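Local coordinates for periplasmic molybdate-binding protein (Azotobacter vinelandii, PDB 1ATG), which binds molybdate and tungstate in the periplasm, in a cleft between its two domains, and probably delivers the oxyanion to an ABC transporter, at residues A41-G46 and E61-Q66; Q123-L128 and L160-L165; Q192-T197 and Q208-M213. All coordinates share one frame; numbering follows the deposited sequence. Where two conformers were deposited one is given.

Interaction 1 (A41-G46 and E61-Q66); sequences AQIVNG and EKLDNQ. With EDO (1,2-ethanediol), chain F.
Val44 and Leu63 mark the closest backbone approach between the last turns of two helices, their CA atoms lying 7.6 Å apart, near enough for short aliphatic side chains to meet without any hydrogen bond across the gap. Leu63 does most of the touching. One of its methyls, CD2, is shared by two branched neighbours: CG2 of Ile43 stands 3.9 Å from it, and CG2 of Val44 approaches the same Leu63 CD2 equally closely. The Ile43 side chain lies roughly perpendicular to that of Leu63. Val44 CG1 lies anti to the backbone N (chi1 170°), which leaves CG2 as the methyl facing Leu63 and also the amide oxygen of Gln66. That oxygen, OE1, is 4.0 Å from Val44 CG2, a van der Waals contact only; its polar partner is the hydroxyl of Tyr40. Helices 36-44 and 58-65 pack together within one domain of this periplasmic binding protein, beside strand 51-53, whose Phe52 touches both Ile43 and Leu63. Helix 36-44 finishes in a Schellman motif with Gly46, at positive phi, as its C-prime residue: Ala47 N bonds to Gln42 O, and Gly46 N to Ile43 O at 2.9 Å. In one of the two conformers of its side chain, Gln42 OE1 accepts from O2 of an ethanediol molecule, probably from the crystallisation liquor, at 3.1 Å, while Gln42 NE2 makes a weak, bent bond to O1.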
loop_
_atom_site.group_PDB
_atom_site.type_symbol
_atom_site.label_atom_id
_atom_site.label_comp_id
_atom_site.label_asym_id
_atom_site.label_seq_id
_atom_site.Cartn_x
_atom_site.Cartn_y
_atom_site.Cartn_z
ATOM N N ALA A 41 0.294 15.145 4.012
ATOM C CA ALA A 41 -0.215 16.464 4.406
ATOM C C ALA A 41 -0.242 16.632 5.907
ATOM O O ALA A 41 0.026 17.753 6.403
ATOM C CB ALA A 41 -1.584 16.707 3.799
ATOM N N GLN A 42 -0.560 15.600 6.662
ATOM C CA GLN A 42 -0.549 15.656 8.108
ATOM C C GLN A 42 0.870 15.900 8.597
ATOM O O GLN A 42 1.060 16.694 9.534
ATOM C CB GLN A 42 -1.080 14.361 8.719
ATOM C CG GLN A 42 -2.584 14.166 8.604
ATOM C CD GLN A 42 -3.010 12.786 9.066
ATOM O OE1 GLN A 42 -3.697 12.632 10.072
ATOM N NE2 GLN A 42 -2.595 11.769 8.318
ATOM N N ILE A 43 1.864 15.241 8.004
ATOM C CA ILE A 43 3.256 15.453 8.418
ATOM C C ILE A 43 3.682 16.884 8.140
ATOM O O ILE A 43 4.346 17.478 9.015
ATOM C CB ILE A 43 4.189 14.410 7.783
ATOM C CG1 ILE A 43 3.848 13.034 8.371
ATOM C CG2 ILE A 43 5.653 14.762 8.014
ATOM C CD1 ILE A 43 4.444 11.858 7.610
ATOM N N VAL A 44 3.381 17.416 6.968
ATOM C CA VAL A 44 3.715 18.806 6.644
ATOM C C VAL A 44 3.011 19.740 7.620
ATOM O O VAL A 44 3.553 20.808 7.956
ATOM C CB VAL A 44 3.315 19.156 5.202
ATOM C CG1 VAL A 44 3.416 20.653 4.907
ATOM C CG2 VAL A 44 4.143 18.391 4.174
ATOM N N ASN A 45 1.840 19.366 8.117
ATOM C CA ASN A 45 1.091 20.111 9.112
ATOM C C ASN A 45 1.514 19.764 10.531
ATOM O O ASN A 45 0.786 19.946 11.500
ATOM C CB ASN A 45 -0.411 19.868 8.919
ATOM C CG ASN A 45 -1.286 20.830 9.701
ATOM O OD1 ASN A 45 -0.975 22.030 9.731
ATOM N ND2 ASN A 45 -2.363 20.347 10.296
ATOM N N GLY A 46 2.733 19.258 10.720
ATOM C CA GLY A 46 3.328 18.989 11.991
ATOM C C GLY A 46 2.930 17.790 12.796
ATOM O O GLY A 46 3.256 17.707 13.991
ATOM N N GLU A 61 10.030 11.760 -0.963
ATOM C CA GLU A 61 10.932 12.663 -1.677
ATOM C C GLU A 61 10.567 14.119 -1.428
ATOM O O GLU A 61 11.461 14.936 -1.123
ATOM C CB GLU A 61 10.909 12.396 -3.178
ATOM C CG GLU A 61 11.629 11.134 -3.606
ATOM C CD GLU A 61 11.346 10.705 -5.029
ATOM O OE1 GLU A 61 10.428 11.251 -5.672
ATOM O OE2 GLU A 61 12.055 9.794 -5.519
ATOM N N LYS A 62 9.291 14.469 -1.474
ATOM C CA LYS A 62 8.853 15.832 -1.185
ATOM C C LYS A 62 9.164 16.218 0.247
ATOM O O LYS A 62 9.658 17.338 0.488
ATOM C CB LYS A 62 7.356 15.988 -1.464
ATOM C CG LYS A 62 7.013 15.999 -2.943
ATOM C CD LYS A 62 5.541 15.752 -3.205
ATOM C CE LYS A 62 4.664 16.940 -2.853
ATOM N NZ LYS A 62 3.217 16.572 -2.872
ATOM N N LEU A 63 8.953 15.331 1.212
ATOM C CA LEU A 63 9.267 15.608 2.604
ATOM C C LEU A 63 10.765 15.858 2.768
ATOM O O LEU A 63 11.169 16.752 3.525
ATOM C CB LEU A 63 8.837 14.454 3.512
ATOM C CG LEU A 63 7.320 14.289 3.651
ATOM C CD1 LEU A 63 7.028 12.986 4.373
ATOM C CD2 LEU A 63 6.700 15.484 4.372
ATOM N N ASP A 64 11.592 15.077 2.081
ATOM C CA ASP A 64 13.043 15.249 2.152
ATOM C C ASP A 64 13.431 16.608 1.586
ATOM O O ASP A 64 14.173 17.375 2.215
ATOM C CB ASP A 64 13.732 14.125 1.389
ATOM C CG ASP A 64 15.055 13.671 1.965
ATOM O OD1 ASP A 64 15.629 14.373 2.827
ATOM O OD2 ASP A 64 15.533 12.587 1.557
ATOM N N ASN A 65 12.923 16.951 0.408
ATOM C CA ASN A 65 13.197 18.214 -0.253
ATOM C C ASN A 65 12.733 19.427 0.543
ATOM O O ASN A 65 13.399 20.468 0.537
ATOM C CB ASN A 65 12.514 18.263 -1.626
ATOM C CG ASN A 65 13.060 17.263 -2.617
ATOM O OD1 ASN A 65 14.140 16.704 -2.431
ATOM N ND2 ASN A 65 12.294 17.026 -3.679
ATOM N N GLN A 66 11.598 19.326 1.219
ATOM C CA GLN A 66 11.021 20.406 1.995
ATOM C C GLN A 66 11.558 20.524 3.413
ATOM O O GLN A 66 11.122 21.401 4.165
ATOM C CB GLN A 66 9.493 20.237 2.040
ATOM C CG GLN A 66 8.858 20.385 0.669
ATOM C CD GLN A 66 7.589 19.581 0.485
ATOM O OE1 GLN A 66 7.041 19.029 1.436
ATOM N NE2 GLN A 66 7.138 19.525 -0.763
HETATM C C1 EDO F . -3.270 8.946 9.802
HETATM O O1 EDO F . -2.218 9.927 10.325
HETATM C C2 EDO F . -4.492 8.726 10.709
HETATM O O2 EDO F . -5.192 10.107 10.947
#

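Interaction 2 (Q123-L128 and L160-L165); sequences QVLTHL and LGFVAL
Phe162, reaching from a buried strand to Val124 and Leu125 on the neighbouring helix, carries this contact alone among the residues of 160-165. Leu160 and Gly161 lead into it through backbone pairing, Leu160 with Ala108 and Gly161 with Trp85. At Phe162 the chain turns its side chain toward the helix; with CG anti to the carbonyl carbon (chi1 -86°), the far end of the ring reaches the two aliphatic residues. CZ lies 3.9 Å from Val124 CG1, a methyl that approaches the ring obliquely. Leu125 comes instead at the ring edge, near its plane, with CD2 4.1 Å from Phe162 CE2. A leucine in place of Phe162 would probably fall short of the helix, leaving Val124 and Leu125 without their aromatic partner and opening a gap beneath them. After Phe162, Val163 pairs through its backbone with Val83, and the backbone N of Ala164 bonds to the side chain of Gln167. This is the helix-on-sheet layering of an alpha/beta domain: strand 160-164 runs between strands 75-86 and 107-110, whose Leu82 and Ile109 both touch Phe162, while helix 116-127 lies over them and helix 131-136 packs against Leu125 through Leu131 and Leu134.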
loop_
_atom_site.group_PDB
_atom_site.type_symbol
_atom_site.label_atom_id
_atom_site.label_comp_id
_atom_site.label_asym_id
_atom_site.label_seq_id
_atom_site.Cartn_x
_atom_site.Cartn_y
_atom_site.Cartn_z
ATOM N N GLN A 123 -3.967 3.337 -13.725
ATOM C CA GLN A 123 -3.034 3.126 -14.811
ATOM C C GLN A 123 -3.338 1.837 -15.568
ATOM O O GLN A 123 -3.189 1.820 -16.797
ATOM C CB GLN A 123 -1.584 3.105 -14.303
ATOM C CG GLN A 123 -1.103 4.508 -13.950
ATOM C CD GLN A 123 0.235 4.523 -13.256
ATOM O OE1 GLN A 123 0.700 3.528 -12.700
ATOM N NE2 GLN A 123 0.867 5.713 -13.264
ATOM N N VAL A 124 -3.751 0.777 -14.880
ATOM C CA VAL A 124 -4.110 -0.456 -15.573
ATOM C C VAL A 124 -5.315 -0.219 -16.468
ATOM O O VAL A 124 -5.331 -0.660 -17.621
ATOM C CB VAL A 124 -4.393 -1.586 -14.581
ATOM C CG1 VAL A 124 -4.945 -2.824 -15.277
ATOM C CG2 VAL A 124 -3.112 -1.922 -13.817
ATOM N N LEU A 125 -6.351 0.458 -15.962
ATOM C CA LEU A 125 -7.504 0.744 -16.818
ATOM C C LEU A 125 -7.118 1.598 -18.019
ATOM O O LEU A 125 -7.599 1.357 -19.132
ATOM C CB LEU A 125 -8.629 1.398 -16.026
ATOM C CG LEU A 125 -9.222 0.546 -14.895
ATOM C CD1 LEU A 125 -10.405 1.305 -14.312
ATOM C CD2 LEU A 125 -9.640 -0.832 -15.365
ATOM N N THR A 126 -6.230 2.565 -17.813
ATOM C CA THR A 126 -5.764 3.375 -18.944
ATOM C C THR A 126 -5.012 2.494 -19.918
ATOM O O THR A 126 -5.164 2.627 -21.152
ATOM C CB THR A 126 -4.869 4.495 -18.389
ATOM O OG1 THR A 126 -5.708 5.407 -17.669
ATOM C CG2 THR A 126 -4.091 5.218 -19.479
ATOM N N HIS A 127 -4.173 1.588 -19.431
ATOM C CA HIS A 127 -3.418 0.707 -20.316
ATOM C C HIS A 127 -4.325 -0.119 -21.211
ATOM O O HIS A 127 -4.003 -0.355 -22.386
ATOM C CB HIS A 127 -2.507 -0.197 -19.476
ATOM C CG HIS A 127 -1.557 -1.023 -20.289
ATOM N ND1 HIS A 127 -0.307 -0.579 -20.669
ATOM C CD2 HIS A 127 -1.692 -2.261 -20.803
ATOM C CE1 HIS A 127 0.277 -1.537 -21.375
ATOM N NE2 HIS A 127 -0.537 -2.553 -21.491
ATOM N N LEU A 128 -5.447 -0.578 -20.678
ATOM C CA LEU A 128 -6.427 -1.380 -21.380
ATOM C C LEU A 128 -7.427 -0.560 -22.180
ATOM O O LEU A 128 -8.281 -1.148 -22.852
ATOM C CB LEU A 128 -7.183 -2.230 -20.337
ATOM C CG LEU A 128 -6.312 -3.287 -19.640
ATOM C CD1 LEU A 128 -7.073 -3.878 -18.465
ATOM C CD2 LEU A 128 -5.872 -4.355 -20.628
ATOM N N LEU A 160 -15.698 -5.997 -7.810
ATOM C CA LEU A 160 -14.273 -6.029 -8.098
ATOM C C LEU A 160 -13.565 -4.954 -7.293
ATOM O O LEU A 160 -14.181 -3.938 -6.960
ATOM C CB LEU A 160 -14.010 -5.734 -9.579
ATOM C CG LEU A 160 -14.642 -6.668 -10.606
ATOM C CD1 LEU A 160 -14.192 -6.246 -12.003
ATOM C CD2 LEU A 160 -14.287 -8.129 -10.365
ATOM N N GLY A 161 -12.252 -5.109 -7.142
ATOM C CA GLY A 161 -11.466 -4.039 -6.539
ATOM C C GLY A 161 -10.003 -4.182 -6.912
ATOM O O GLY A 161 -9.510 -5.279 -7.156
ATOM N N PHE A 162 -9.316 -3.038 -6.936
ATOM C CA PHE A 162 -7.861 -3.013 -7.085
ATOM C C PHE A 162 -7.260 -2.841 -5.699
ATOM O O PHE A 162 -7.490 -1.841 -5.006
ATOM C CB PHE A 162 -7.400 -1.905 -8.019
ATOM C CG PHE A 162 -7.390 -2.262 -9.474
ATOM C CD1 PHE A 162 -6.604 -3.303 -9.938
ATOM C CD2 PHE A 162 -8.166 -1.563 -10.391
ATOM C CE1 PHE A 162 -6.579 -3.625 -11.279
ATOM C CE2 PHE A 162 -8.130 -1.870 -11.732
ATOM C CZ PHE A 162 -7.343 -2.912 -12.192
ATOM N N VAL A 163 -6.541 -3.882 -5.251
ATOM C CA VAL A 163 -6.019 -3.951 -3.898
ATOM C C VAL A 163 -4.540 -4.307 -3.881
ATOM O O VAL A 163 -3.941 -4.555 -4.932
ATOM C CB VAL A 163 -6.825 -4.972 -3.058
ATOM C CG1 VAL A 163 -8.323 -4.662 -3.026
ATOM C CG2 VAL A 163 -6.610 -6.393 -3.569
ATOM N N ALA A 164 -3.952 -4.321 -2.705
ATOM C CA ALA A 164 -2.567 -4.730 -2.531
ATOM C C ALA A 164 -2.533 -6.227 -2.269
ATOM O O ALA A 164 -3.332 -6.776 -1.515
ATOM C CB ALA A 164 -1.961 -3.989 -1.348
ATOM N N LEU A 165 -1.516 -6.908 -2.791
ATOM C CA LEU A 165 -1.393 -8.347 -2.541
ATOM C C LEU A 165 -1.327 -8.654 -1.066
ATOM O O LEU A 165 -1.920 -9.621 -0.572
ATOM C CB LEU A 165 -0.156 -8.881 -3.276
ATOM C CG LEU A 165 0.159 -10.371 -3.045
ATOM C CD1 LEU A 165 -1.013 -11.265 -3.398
ATOM C CD2 LEU A 165 1.382 -10.777 -3.868
#

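Interaction 3 (Q192-T197 and Q208-M213); sequences QQAVIT and QFMSWM
Met210 projects from its helix onto the strand and meets Ala194, Val195 and Ile196, so that one long, unbranched side chain makes the whole contact. Its tightest approach is early in the chain, where CG lies 3.6 Å from CG1 of Ile196; the Ile196 CD1 methyl follows at 3.9 Å from the same Met210 CG. The Ile196 and Met210 chains run alongside one another, pointing opposite ways. Further out, the methionine bends at both chi2 (-74°) and chi3 (-90°), and this double bend lays the terminal methyl against the strand. There Met210 CE is 3.9 Å from Ala194 CB and 3.8 Å from Val195 C, which means that it rests partly on main chain. The small side chain of Ala194 probably lets the methyl come this close, whereas Val195 directs its CB away from the helix and offers its backbone instead. No hydrogen bond crosses the contact.

The two elements run nearly antiparallel: the short segment axes make 158° and approach to 9.8 Å, a spacing suited to a helix lying on a sheet. The strand is held in turn by backbone bonds of Ala194 with Phe75, and by Ser73 OG, which bonds to Ile196 N. At its other end Gln192 reaches the hydroxyl of Tyr117 and the side chain of Asn9, two residues of the oxyanion pocket. Strand 191-196 lies between strands 51-53 and 75-86, whose Val51 and Phe75 also touch Met210, while helix 11-25 flanks helix 203-212 through contacts of Trp212 and Met213 with Leu17.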
loop_
_atom_site.group_PDB
_atom_site.type_symbol
_atom_site.label_atom_id
_atom_site.label_comp_id
_atom_site.label_asym_id
_atom_site.label_seq_id
_atom_site.Cartn_x
_atom_site.Cartn_y
_atom_site.Cartn_z
ATOM N N GLN A 192 7.777 1.645 -2.714
ATOM C CA GLN A 192 7.352 2.250 -1.460
ATOM C C GLN A 192 8.535 2.683 -0.618
ATOM O O GLN A 192 9.414 1.871 -0.294
ATOM C CB GLN A 192 6.473 1.231 -0.697
ATOM C CG GLN A 192 5.392 0.644 -1.594
ATOM C CD GLN A 192 4.355 -0.250 -0.973
ATOM O OE1 GLN A 192 3.678 -0.973 -1.708
ATOM N NE2 GLN A 192 4.143 -0.219 0.337
ATOM N N GLN A 193 8.547 3.977 -0.280
ATOM C CA GLN A 193 9.658 4.513 0.495
ATOM C C GLN A 193 9.220 4.988 1.865
ATOM O O GLN A 193 8.057 5.308 2.115
ATOM C CB GLN A 193 10.345 5.658 -0.254
ATOM C CG GLN A 193 11.014 5.184 -1.539
ATOM C CD GLN A 193 12.141 6.119 -1.937
ATOM O OE1 GLN A 193 11.946 7.335 -1.944
ATOM N NE2 GLN A 193 13.305 5.555 -2.234
ATOM N N ALA A 194 10.187 4.965 2.782
ATOM C CA ALA A 194 9.996 5.363 4.148
ATOM C C ALA A 194 11.020 6.445 4.515
ATOM O O ALA A 194 12.077 6.541 3.906
ATOM C CB ALA A 194 10.165 4.186 5.100
ATOM N N VAL A 195 10.622 7.267 5.477
ATOM C CA VAL A 195 11.523 8.297 5.982
ATOM C C VAL A 195 11.319 8.409 7.493
ATOM O O VAL A 195 10.298 8.066 8.077
ATOM C CB VAL A 195 11.299 9.712 5.416
ATOM C CG1 VAL A 195 11.771 9.858 3.983
ATOM C CG2 VAL A 195 9.838 10.143 5.540
ATOM N N ILE A 196 12.363 8.950 8.136
ATOM C CA ILE A 196 12.276 9.373 9.523
ATOM C C ILE A 196 11.856 10.855 9.472
ATOM O O ILE A 196 12.324 11.586 8.607
ATOM C CB ILE A 196 13.596 9.238 10.293
ATOM C CG1 ILE A 196 13.957 7.754 10.447
ATOM C CG2 ILE A 196 13.518 9.908 11.661
ATOM C CD1 ILE A 196 15.314 7.522 11.087
ATOM N N THR A 197 10.927 11.215 10.339
ATOM C CA THR A 197 10.475 12.618 10.398
ATOM C C THR A 197 11.548 13.420 11.138
ATOM O O THR A 197 11.859 13.059 12.266
ATOM C CB THR A 197 9.099 12.686 11.054
ATOM O OG1 THR A 197 8.125 11.946 10.272
ATOM C CG2 THR A 197 8.600 14.126 11.150
ATOM N N GLN A 208 17.149 2.906 14.722
ATOM C CA GLN A 208 17.249 1.482 15.021
ATOM C C GLN A 208 16.166 0.717 14.266
ATOM O O GLN A 208 16.440 -0.307 13.645
ATOM C CB GLN A 208 17.138 1.199 16.520
ATOM C CG GLN A 208 17.240 -0.284 16.847
ATOM C CD GLN A 208 17.128 -0.616 18.312
ATOM O OE1 GLN A 208 16.955 -1.781 18.687
ATOM N NE2 GLN A 208 17.231 0.393 19.172
ATOM N N PHE A 209 14.926 1.206 14.342
ATOM C CA PHE A 209 13.820 0.537 13.646
ATOM C C PHE A 209 14.028 0.560 12.148
ATOM O O PHE A 209 13.807 -0.455 11.462
ATOM C CB PHE A 209 12.492 1.184 14.064
ATOM C CG PHE A 209 11.295 0.512 13.444
ATOM C CD1 PHE A 209 10.981 -0.794 13.769
ATOM C CD2 PHE A 209 10.492 1.183 12.533
ATOM C CE1 PHE A 209 9.884 -1.423 13.203
ATOM C CE2 PHE A 209 9.399 0.549 11.970
ATOM C CZ PHE A 209 9.087 -0.746 12.296
ATOM N N MET A 210 14.474 1.663 11.573
ATOM C CA MET A 210 14.725 1.785 10.144
ATOM C C MET A 210 15.828 0.824 9.705
ATOM O O MET A 210 15.750 0.237 8.623
ATOM C CB MET A 210 15.031 3.226 9.758
ATOM C CG MET A 210 13.828 4.152 9.897
ATOM S SD MET A 210 12.569 3.953 8.623
ATOM C CE MET A 210 13.184 5.147 7.428
ATOM N N SER A 211 16.848 0.640 10.548
ATOM C CA SER A 211 17.909 -0.318 10.265
ATOM C C SER A 211 17.366 -1.744 10.321
ATOM O O SER A 211 17.615 -2.562 9.440
ATOM C CB SER A 211 19.077 -0.182 11.248
ATOM O OG SER A 211 19.993 -1.263 11.098
ATOM N N TRP A 212 16.555 -2.030 11.325
ATOM C CA TRP A 212 15.941 -3.335 11.503
ATOM C C TRP A 212 15.050 -3.706 10.317
ATOM O O TRP A 212 15.010 -4.845 9.857
ATOM C CB TRP A 212 15.122 -3.359 12.800
ATOM C CG TRP A 212 14.492 -4.697 13.055
ATOM C CD1 TRP A 212 15.055 -5.788 13.651
ATOM C CD2 TRP A 212 13.149 -5.067 12.722
ATOM N NE1 TRP A 212 14.155 -6.821 13.676
ATOM C CE2 TRP A 212 12.967 -6.400 13.120
ATOM C CE3 TRP A 212 12.077 -4.398 12.104
ATOM C CZ2 TRP A 212 11.775 -7.083 12.935
ATOM C CZ3 TRP A 212 10.888 -5.081 11.938
ATOM C CH2 TRP A 212 10.738 -6.407 12.342
ATOM N N MET A 213 14.346 -2.701 9.765
ATOM C CA MET A 213 13.497 -2.907 8.602
ATOM C C MET A 213 14.224 -3.418 7.375
ATOM O O MET A 213 13.583 -3.976 6.475
ATOM C CB MET A 213 12.815 -1.585 8.234
ATOM C CG MET A 213 11.641 -1.254 9.145
ATOM S SD MET A 213 10.225 -2.350 8.945
ATOM C CE MET A 213 9.889 -2.163 7.191
#

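Followed from the N terminus, the three contacts come in series, neither nesting nor crossing. Interaction 1 closes a short excursion through strand 51-53 and joins two helices of one domain. Interaction 2 spans a longer loop, containing helices 131-136 and 146-154, and ties helix to strand in the other domain, across the tungstate-binding cleft. Interaction 3, with only ten residues between its segments, returns the chain to the first domain. There it touches interaction 1, where Leu63 CD1 meets Val195 CG2 at 4.2 Å; Val195 points to the helix 58-65 side while Ala194 lies on the Met210 side. Interactions 2 and 3, centres 28 Å apart, both bear on strands joined through the long, broken strand 75-86.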